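DevB protein (Vibrio cholerae O1 biovar eltor str. N16961, PDB 1Y89) is of unassigned function but belongs to the glucosamine-6-phosphate isomerase/6-phosphogluconolactonase family and so probably hydrolyses 6-phosphogluconolactone, as lactonase relatives do. Local coordinates at residues 55-59 / 60-64; 197-200 / 201-205; 227-231 / 232-236. All coordinates share one frame; numbering follows the deposited sequence.

Contact 1. Residues 55-59 / 60-64; sequences NDIQW and KNLHF
Lys-60 lies side by side with Gln-58, both chains pointing the same way, and the approach is loose: Lys-60 CE stands 4.1 Å from Gln-58 OE1. The glutamine chain bends at chi2 (-61°), which swings its amide back so that Gln-58 NE2 donates to Asp-56 O at 2.9 Å. Because that acceptor is close to the amide plane, the bond helps set the rotation of the amide.

At Asn-61 the backbone takes over, with Asn-61 N bonded to Gln-58 O at 3.0 Å. Its side-chain ND2 passes near Gln-58 CB but spends its hydrogen bond on Ser-25 O, tying the turn to the end of helix 10-25. Leu-62 N then reaches Trp-59 O at 3.1 Å, and the donor stands well above the carbonyl plane, 66° out of it.

Leu-62 opens the apolar part. Leu-62 CD1 meets Ile-57 CG2 at 3.7 Å, the two side chains crossing at about a right angle, and it meets Trp-59 CE3 at 4.0 Å. Ile-57 CG1 sits beside the backbone N (chi1 -67°), which places CG2 opposite that N; this methyl rests 3.5 Å above the indole plane of Trp-59, over the centre of the ring. The indole is held at its nitrogen as well, Trp-59 NE1 bonding to Ala-54 O.

Last comes Phe-64, whose CE2 lies 3.9 Å from Trp-59 CZ3; each ring meets the other at its edge, near its plane, with no stacking. An inverse gamma turn centred on Gln-58 and a 3-10 turn thus close the beta-alpha-beta crossover that leaves strand 31-35, passes through helices 39-48 and 53-56, and returns as the parallel neighbour 62-70.

Contact 2. Residues 197-200 / 201-205; sequences AEIV and EQIHT
Ile-203 folds its longer branch back over the preceding turn of the helix, where its CG1 lies 3.3 Å from Ile-199 O and its CD1 4.1 Å from Ile-199 CG1. With Ile-203 CG1 anti to the carbonyl carbon (chi1 -59°), the branch can cover the carbonyl whose oxygen accepts the Ile-203 backbone N-H. That backbone bond is almost straight, at 177°.

Gln-202 uses the adjoining side of the same turn. Its CG passes 3.4 Å from Glu-198 O, and the extended chain then crosses Ile-199 at about a right angle, bringing Gln-202 OE1 to 3.9 Å from Ile-199 CG1. The polar partner of Gln-202 OE1 is the hydroxyl of Tyr-213, a hydrogen bond that restrains the amide from outside the helix.

Glu-198 O is gripped twice. It accepts the backbone N of Gln-202 and a hydrogen bond from a water whose oxygen is 3.1 Å from Glu-198 O; the same water donates to Glu-201 OE1 at 2.6 Å, linking this carboxylate to the carbonyl one turn earlier. Further along, Val-200 O receives His-204 N at 2.8 Å. Near the end of the helix Thr-205 OG1 bonds back to Glu-201 O at 2.7 Å; chi1 of 58° turns the hydroxyl toward that carbonyl, to which Thr-205 N adds a weak bond. The His-204 imidazole has other partners: NE2 pairs with NE2 of His-204 in the second subunit, and ND1 bonds to a nonaethylene glycol probably from the crystallisation liquor.

Ile-199 and Ile-203 pack on Tyr-213 in the following loop. Helix 197-205 lies against the sheet through Val-200 on Leu-229 and Ile-203 on Trp-227, both of strand 224-230.

Contact 3. Residues 227-231 / 232-236; sequences WYLDS and DAAAK
An N-cap joins the end of strand 224-230 to the short, weakly bonded helix 231-234, with Asp-230 as the capping residue and Ala-233 as its partner. Asp-230 OD1 accepts the backbone N of Ala-233 at 3.0 Å; the N-H...O angle of 161° is nearly straight, although the donor stands 41° out of the carboxylate plane. The carboxylate gets there because CG sits between the backbone N and the carbonyl carbon (chi1 61°), which curls the side chain over the first turn. Ala-233 CB lies against the same oxygen, 3.3 Å from Asp-230 OD1.

The main chain of Asp-230 takes part as well: its O receives Ala-234 N at 3.0 Å. A second bond from that nitrogen, to Ser-231 O, is weak.

Beneath the cap Leu-229 makes the apolar contact. Leu-229 CD1 touches Ala-234 CB at 3.9 Å, while Leu-229 CB and Ala-233 CB are 4.3 Å apart, so the turn rests on the leucine through two alanine methyls. Outside the two segments Leu-229 packs on Val-191 of strand 186-191, and Ala-234 on Ile-6 of strand 2-7.

Asp-230 OD1 is also bonded by Gly-193 N, so two backbone N-H groups hold one carboxylate oxygen and pin the turn to the loop after strand 186-191. These donors probably stabilise the ionised form of Asp-230, whereas the like charge of Asp-232, with Asp-230 OD2 and Asp-232 OD2 4.7 Å apart, may work against it.

The three contacts follow in series along the chain. Contacts 2 and 3 are neighbours, their centres about 10 Å apart: Ala-197 CB of helix 197-205 lies 3.7 Å from Asp-232 O, and Val-200 CB lies 3.5 Å from Ala-233 O. Contact 1 lies apart, its centre about 35 Å from that of contact 2, on the opposite side of the chain's centre, and about 29 Å from that of contact 3. Contacts 1 and 3 reach the same mixed sheet, through strands 62-70 and 224-230, with 186-191, 134-137 and 31-35 between them. In a core consistent with the family's Rossmann-like clan, contact 1 marks where the chain enters strand 62-70 and contact 3 where it leaves strand 224-230, beside the helix of contact 2.

Contact 1. Residues 55-59 / 60-64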
loop_
_atom_site.group_PDB
_atom_site.type_symbol
_atom_site.label_atom_id
_atom_site.label_comp_id
_atom_site.label_asym_id
_atom_site.label_seq_id
_atom_site.Cartn_x
_atom_site.Cartn_y
_atom_site.Cartn_z
ATOM N N ASN A 55 -7.502 -22.000 -11.252
ATOM C CA ASN A 55 -6.657 -23.175 -11.060
ATOM C C ASN A 55 -5.439 -22.982 -10.156
ATOM O O ASN A 55 -5.032 -23.930 -9.492
ATOM C CB ASN A 55 -6.256 -23.766 -12.424
ATOM C CG ASN A 55 -7.424 -24.519 -13.084
ATOM O OD1 ASN A 55 -8.054 -24.021 -14.018
ATOM N ND2 ASN A 55 -7.745 -25.708 -12.556
ATOM N N ASP A 56 -4.855 -21.778 -10.148
ATOM C CA ASP A 56 -3.620 -21.542 -9.403
ATOM C C ASP A 56 -3.871 -21.252 -7.920
ATOM O O ASP A 56 -3.008 -21.516 -7.077
ATOM C CB ASP A 56 -2.834 -20.382 -10.005
ATOM C CG ASP A 56 -2.246 -20.717 -11.384
ATOM O OD1 ASP A 56 -2.400 -21.855 -11.854
ATOM O OD2 ASP A 56 -1.646 -19.818 -11.981
ATOM N N ILE A 57 -5.019 -20.663 -7.604
ATOM C CA ILE A 57 -5.299 -20.357 -6.200
ATOM C C ILE A 57 -5.494 -21.684 -5.449
ATOM O O ILE A 57 -6.232 -22.564 -5.900
ATOM C CB ILE A 57 -6.517 -19.421 -6.027
ATOM C CG1 ILE A 57 -6.160 -18.045 -6.613
ATOM C CG2 ILE A 57 -6.936 -19.353 -4.518
ATOM C CD1 ILE A 57 -7.259 -16.970 -6.435
ATOM N N GLN A 58 -4.810 -21.837 -4.323
ATOM C CA GLN A 58 -4.955 -23.076 -3.556
ATOM C C GLN A 58 -6.146 -22.938 -2.645
ATOM O O GLN A 58 -6.000 -22.615 -1.459
ATOM C CB GLN A 58 -3.648 -23.380 -2.806
ATOM C CG GLN A 58 -2.441 -23.471 -3.785
ATOM C CD GLN A 58 -2.577 -24.591 -4.832
ATOM O OE1 GLN A 58 -2.684 -25.787 -4.484
ATOM N NE2 GLN A 58 -2.561 -24.212 -6.133
ATOM N N TRP A 59 -7.336 -23.155 -3.213
ATOM C CA TRP A 59 -8.621 -22.937 -2.499
ATOM C C TRP A 59 -8.728 -23.698 -1.192
ATOM O O TRP A 59 -9.437 -23.264 -0.285
ATOM C CB TRP A 59 -9.811 -23.309 -3.409
ATOM C CG TRP A 59 -9.822 -22.496 -4.675
ATOM C CD1 TRP A 59 -9.469 -22.922 -5.923
ATOM C CD2 TRP A 59 -10.119 -21.103 -4.789
ATOM N NE1 TRP A 59 -9.569 -21.878 -6.820
ATOM C CE2 TRP A 59 -9.984 -20.757 -6.147
ATOM C CE3 TRP A 59 -10.548 -20.114 -3.876
ATOM C CZ2 TRP A 59 -10.217 -19.462 -6.614
ATOM C CZ3 TRP A 59 -10.792 -18.816 -4.352
ATOM C CH2 TRP A 59 -10.623 -18.516 -5.698
ATOM N N LYS A 60 -8.036 -24.843 -1.104
ATOM C CA LYS A 60 -8.048 -25.662 0.109
ATOM C C LYS A 60 -7.516 -24.935 1.364
ATOM O O LYS A 60 -7.867 -25.306 2.491
ATOM C CB LYS A 60 -7.284 -26.991 -0.105
ATOM C CG LYS A 60 -5.783 -26.793 -0.243
ATOM C CD LYS A 60 -5.034 -28.074 -0.672
ATOM C CE LYS A 60 -3.561 -27.767 -1.058
ATOM N NZ LYS A 60 -2.780 -29.061 -1.280
ATOM N N ASN A 61 -6.671 -23.918 1.160
ATOM C CA ASN A 61 -6.101 -23.091 2.239
ATOM C C ASN A 61 -6.907 -21.830 2.605
ATOM O O ASN A 61 -6.660 -21.183 3.632
ATOM C CB ASN A 61 -4.664 -22.686 1.879
ATOM C CG ASN A 61 -3.746 -23.861 1.813
ATOM O OD1 ASN A 61 -3.947 -24.846 2.544
ATOM N ND2 ASN A 61 -2.716 -23.783 0.955
ATOM N N LEU A 62 -7.893 -21.489 1.778
ATOM C CA LEU A 62 -8.698 -20.273 2.020
ATOM C C LEU A 62 -10.025 -20.631 2.662
ATOM O O LEU A 62 -10.634 -21.621 2.305
ATOM C CB LEU A 62 -8.945 -19.500 0.702
ATOM C CG LEU A 62 -7.745 -19.041 -0.130
ATOM C CD1 LEU A 62 -8.169 -18.149 -1.292
ATOM C CD2 LEU A 62 -6.721 -18.320 0.730
ATOM N N HIS A 63 -10.454 -19.833 3.639
ATOM C CA HIS A 63 -11.757 -19.993 4.264
ATOM C C HIS A 63 -12.538 -18.717 4.077
ATOM O O HIS A 63 -12.044 -17.637 4.412
ATOM C CB HIS A 63 -11.592 -20.311 5.770
ATOM C CG HIS A 63 -11.030 -21.676 6.009
ATOM N ND1 HIS A 63 -11.803 -22.740 6.415
ATOM C CD2 HIS A 63 -9.786 -22.175 5.784
ATOM C CE1 HIS A 63 -11.045 -23.824 6.505
ATOM N NE2 HIS A 63 -9.818 -23.508 6.118
ATOM N N PHE A 64 -13.731 -18.824 3.514
ATOM C CA PHE A 64 -14.540 -17.639 3.267
ATOM C C PHE A 64 -15.674 -17.544 4.247
ATOM O O PHE A 64 -16.401 -18.530 4.479
ATOM C CB PHE A 64 -15.105 -17.613 1.829
ATOM C CG PHE A 64 -14.059 -17.372 0.795
ATOM C CD1 PHE A 64 -13.244 -16.246 0.853
ATOM C CD2 PHE A 64 -13.877 -18.265 -0.234
ATOM C CE1 PHE A 64 -12.251 -16.015 -0.129
ATOM C CE2 PHE A 64 -12.886 -18.047 -1.211
ATOM C CZ PHE A 64 -12.074 -16.918 -1.151
#

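Contact 2. Residues 197-200 / 201-205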
loop_
_atom_site.group_PDB
_atom_site.type_symbol
_atom_site.label_atom_id
_atom_site.label_comp_id
_atom_site.label_asym_id
_atom_site.label_seq_id
_atom_site.Cartn_x
_atom_site.Cartn_y
_atom_site.Cartn_z
ATOM N N ALA A 197 -17.612 9.369 -4.757
ATOM C CA ALA A 197 -16.653 10.483 -4.636
ATOM C C ALA A 197 -16.930 11.463 -3.496
ATOM O O ALA A 197 -16.002 11.989 -2.860
ATOM C CB ALA A 197 -16.475 11.227 -5.996
ATOM N N GLU A 198 -18.215 11.724 -3.256
ATOM C CA GLU A 198 -18.652 12.705 -2.286
ATOM C C GLU A 198 -18.336 12.223 -0.863
ATOM O O GLU A 198 -17.768 12.953 -0.020
ATOM C CB GLU A 198 -20.166 12.974 -2.494
ATOM C CG GLU A 198 -20.767 14.009 -1.565
ATOM C CD GLU A 198 -22.141 14.524 -2.058
ATOM O OE1 GLU A 198 -22.635 14.066 -3.119
ATOM O OE2 GLU A 198 -22.718 15.409 -1.390
ATOM N N ILE A 199 -18.688 10.989 -0.599
ATOM C CA ILE A 199 -18.465 10.468 0.743
ATOM C C ILE A 199 -16.997 10.117 0.968
ATOM O O ILE A 199 -16.525 10.254 2.064
ATOM C CB ILE A 199 -19.390 9.299 1.099
ATOM C CG1 ILE A 199 -19.393 9.127 2.631
ATOM C CG2 ILE A 199 -19.055 8.018 0.296
ATOM C CD1 ILE A 199 -20.395 8.206 3.112
ATOM N N VAL A 200 -16.279 9.710 -0.076
ATOM C CA VAL A 200 -14.799 9.646 0.009
ATOM C C VAL A 200 -14.230 10.999 0.472
ATOM O O VAL A 200 -13.431 11.047 1.420
ATOM C CB VAL A 200 -14.146 9.167 -1.332
ATOM C CG1 VAL A 200 -12.597 9.434 -1.346
ATOM C CG2 VAL A 200 -14.435 7.698 -1.532
ATOM N N GLU A 201 -14.669 12.098 -0.158
ATOM C CA GLU A 201 -14.134 13.409 0.193
ATOM C C GLU A 201 -14.447 13.758 1.658
ATOM O O GLU A 201 -13.604 14.326 2.365
ATOM C CB GLU A 201 -14.664 14.508 -0.758
ATOM C CG GLU A 201 -13.938 15.831 -0.630
ATOM C CD GLU A 201 -14.527 16.763 0.420
ATOM O OE1 GLU A 201 -15.609 16.465 1.008
ATOM O OE2 GLU A 201 -13.900 17.828 0.648
ATOM N N GLN A 202 -15.658 13.423 2.099
ATOM C CA GLN A 202 -16.081 13.705 3.480
ATOM C C GLN A 202 -15.257 12.943 4.503
ATOM O O GLN A 202 -14.734 13.539 5.427
ATOM C CB GLN A 202 -17.577 13.423 3.683
ATOM C CG GLN A 202 -18.453 14.424 2.957
ATOM C CD GLN A 202 -19.936 14.019 2.910
ATOM O OE1 GLN A 202 -20.287 12.855 3.135
ATOM N NE2 GLN A 202 -20.814 15.000 2.576
ATOM N N ILE A 203 -15.128 11.633 4.325
ATOM C CA ILE A 203 -14.297 10.806 5.206
ATOM C C ILE A 203 -12.820 11.244 5.146
ATOM O O ILE A 203 -12.126 11.305 6.175
ATOM C CB ILE A 203 -14.462 9.298 4.843
ATOM C CG1 ILE A 203 -15.942 8.884 4.992
ATOM C CG2 ILE A 203 -13.466 8.388 5.650
ATOM C CD1 ILE A 203 -16.213 7.471 4.544
ATOM N N HIS A 204 -12.338 11.544 3.946
ATOM C CA HIS A 204 -10.946 11.978 3.781
ATOM C C HIS A 204 -10.561 13.240 4.549
ATOM O O HIS A 204 -9.429 13.362 5.026
ATOM C CB HIS A 204 -10.606 12.152 2.307
ATOM C CG HIS A 204 -9.139 12.112 2.040
ATOM N ND1 HIS A 204 -8.408 10.943 2.117
ATOM C CD2 HIS A 204 -8.264 13.086 1.710
ATOM C CE1 HIS A 204 -7.140 11.208 1.860
ATOM N NE2 HIS A 204 -7.028 12.496 1.600
ATOM N N THR A 205 -11.506 14.160 4.698
ATOM C CA THR A 205 -11.190 15.527 5.137
ATOM C C THR A 205 -11.725 15.883 6.518
ATOM O O THR A 205 -11.423 16.943 7.052
ATOM C CB THR A 205 -11.723 16.569 4.111
ATOM O OG1 THR A 205 -13.140 16.407 3.968
ATOM C CG2 THR A 205 -11.059 16.376 2.751
HETATM O O HOH W 1 -17.874 16.051 -0.145
#

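Contact 3. Residues 227-231 / 232-236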
loop_
_atom_site.group_PDB
_atom_site.type_symbol
_atom_site.label_atom_id
_atom_site.label_comp_id
_atom_site.label_asym_id
_atom_site.label_seq_id
_atom_site.Cartn_x
_atom_site.Cartn_y
_atom_site.Cartn_z
ATOM N N TRP A 227 -7.880 1.653 2.199
ATOM C CA TRP A 227 -8.884 2.207 1.324
ATOM C C TRP A 227 -8.426 1.975 -0.116
ATOM O O TRP A 227 -7.354 2.460 -0.519
ATOM C CB TRP A 227 -9.046 3.717 1.599
ATOM C CG TRP A 227 -9.643 3.954 2.971
ATOM C CD1 TRP A 227 -9.003 3.932 4.162
ATOM C CD2 TRP A 227 -11.020 4.154 3.252
ATOM N NE1 TRP A 227 -9.908 4.142 5.192
ATOM C CE2 TRP A 227 -11.152 4.288 4.647
ATOM C CE3 TRP A 227 -12.159 4.265 2.450
ATOM C CZ2 TRP A 227 -12.384 4.518 5.267
ATOM C CZ3 TRP A 227 -13.396 4.499 3.075
ATOM C CH2 TRP A 227 -13.488 4.610 4.462
ATOM N N TYR A 228 -9.205 1.211 -0.876
ATOM C CA TYR A 228 -8.896 0.932 -2.291
ATOM C C TYR A 228 -9.864 1.776 -3.120
ATOM O O TYR A 228 -11.075 1.554 -3.045
ATOM C CB TYR A 228 -9.171 -0.550 -2.619
ATOM C CG TYR A 228 -8.047 -1.506 -2.244
ATOM C CD1 TYR A 228 -7.601 -1.608 -0.937
ATOM C CD2 TYR A 228 -7.443 -2.310 -3.200
ATOM C CE1 TYR A 228 -6.558 -2.462 -0.609
ATOM C CE2 TYR A 228 -6.408 -3.168 -2.890
ATOM C CZ TYR A 228 -5.961 -3.232 -1.586
ATOM O OH TYR A 228 -4.903 -4.045 -1.269
ATOM N N LEU A 229 -9.355 2.745 -3.880
ATOM C CA LEU A 229 -10.242 3.577 -4.686
ATOM C C LEU A 229 -9.834 3.469 -6.144
ATOM O O LEU A 229 -8.680 3.151 -6.447
ATOM C CB LEU A 229 -10.107 5.061 -4.289
ATOM C CG LEU A 229 -10.228 5.498 -2.817
ATOM C CD1 LEU A 229 -10.214 7.015 -2.763
ATOM C CD2 LEU A 229 -11.415 4.971 -2.083
ATOM N N ASP A 230 -10.769 3.775 -7.041
ATOM C CA ASP A 230 -10.386 4.066 -8.403
ATOM C C ASP A 230 -10.373 5.572 -8.592
ATOM O O ASP A 230 -10.762 6.319 -7.675
ATOM C CB ASP A 230 -11.277 3.332 -9.431
ATOM C CG ASP A 230 -12.752 3.721 -9.349
ATOM O OD1 ASP A 230 -13.180 4.438 -8.420
ATOM O OD2 ASP A 230 -13.504 3.278 -10.243
ATOM N N SER A 231 -9.882 6.022 -9.752
ATOM C CA SER A 231 -9.770 7.431 -10.046
ATOM C C SER A 231 -11.108 8.114 -9.857
ATOM O O SER A 231 -11.167 9.203 -9.272
ATOM C CB SER A 231 -9.283 7.638 -11.497
ATOM O OG SER A 231 -7.922 7.261 -11.545
ATOM N N ASP A 232 -12.183 7.465 -10.315
ATOM C CA ASP A 232 -13.521 8.064 -10.190
ATOM C C ASP A 232 -13.909 8.323 -8.739
ATOM O O ASP A 232 -14.328 9.424 -8.395
ATOM C CB ASP A 232 -14.587 7.210 -10.879
ATOM C CG ASP A 232 -14.570 7.372 -12.410
ATOM O OD1 ASP A 232 -13.846 8.251 -12.919
ATOM O OD2 ASP A 232 -15.291 6.623 -13.081
ATOM N N ALA A 233 -13.741 7.327 -7.870
ATOM C CA ALA A 233 -14.079 7.536 -6.454
ATOM C C ALA A 233 -13.151 8.557 -5.775
ATOM O O ALA A 233 -13.532 9.208 -4.781
ATOM C CB ALA A 233 -14.038 6.201 -5.709
ATOM N N ALA A 234 -11.925 8.682 -6.283
ATOM C CA ALA A 234 -10.932 9.617 -5.721
ATOM C C ALA A 234 -11.016 11.025 -6.301
ATOM O O ALA A 234 -10.242 11.907 -5.892
ATOM C CB ALA A 234 -9.497 9.077 -5.951
ATOM N N ALA A 235 -11.940 11.241 -7.241
ATOM C CA ALA A 235 -11.957 12.468 -8.050
ATOM C C ALA A 235 -11.994 13.776 -7.242
ATOM O O ALA A 235 -11.435 14.787 -7.683
ATOM C CB ALA A 235 -13.104 12.425 -9.064
ATOM N N LYS A 236 -12.632 13.766 -6.063
ATOM C CA LYS A 236 -12.680 14.987 -5.250
ATOM C C LYS A 236 -11.473 15.192 -4.317
ATOM O O LYS A 236 -11.323 16.264 -3.724
ATOM C CB LYS A 236 -14.006 15.101 -4.483
ATOM C CG LYS A 236 -15.223 15.312 -5.368
ATOM C CD LYS A 236 -16.483 15.314 -4.516
ATOM C CE LYS A 236 -17.723 15.274 -5.401
ATOM N NZ LYS A 236 -17.723 16.378 -6.426
#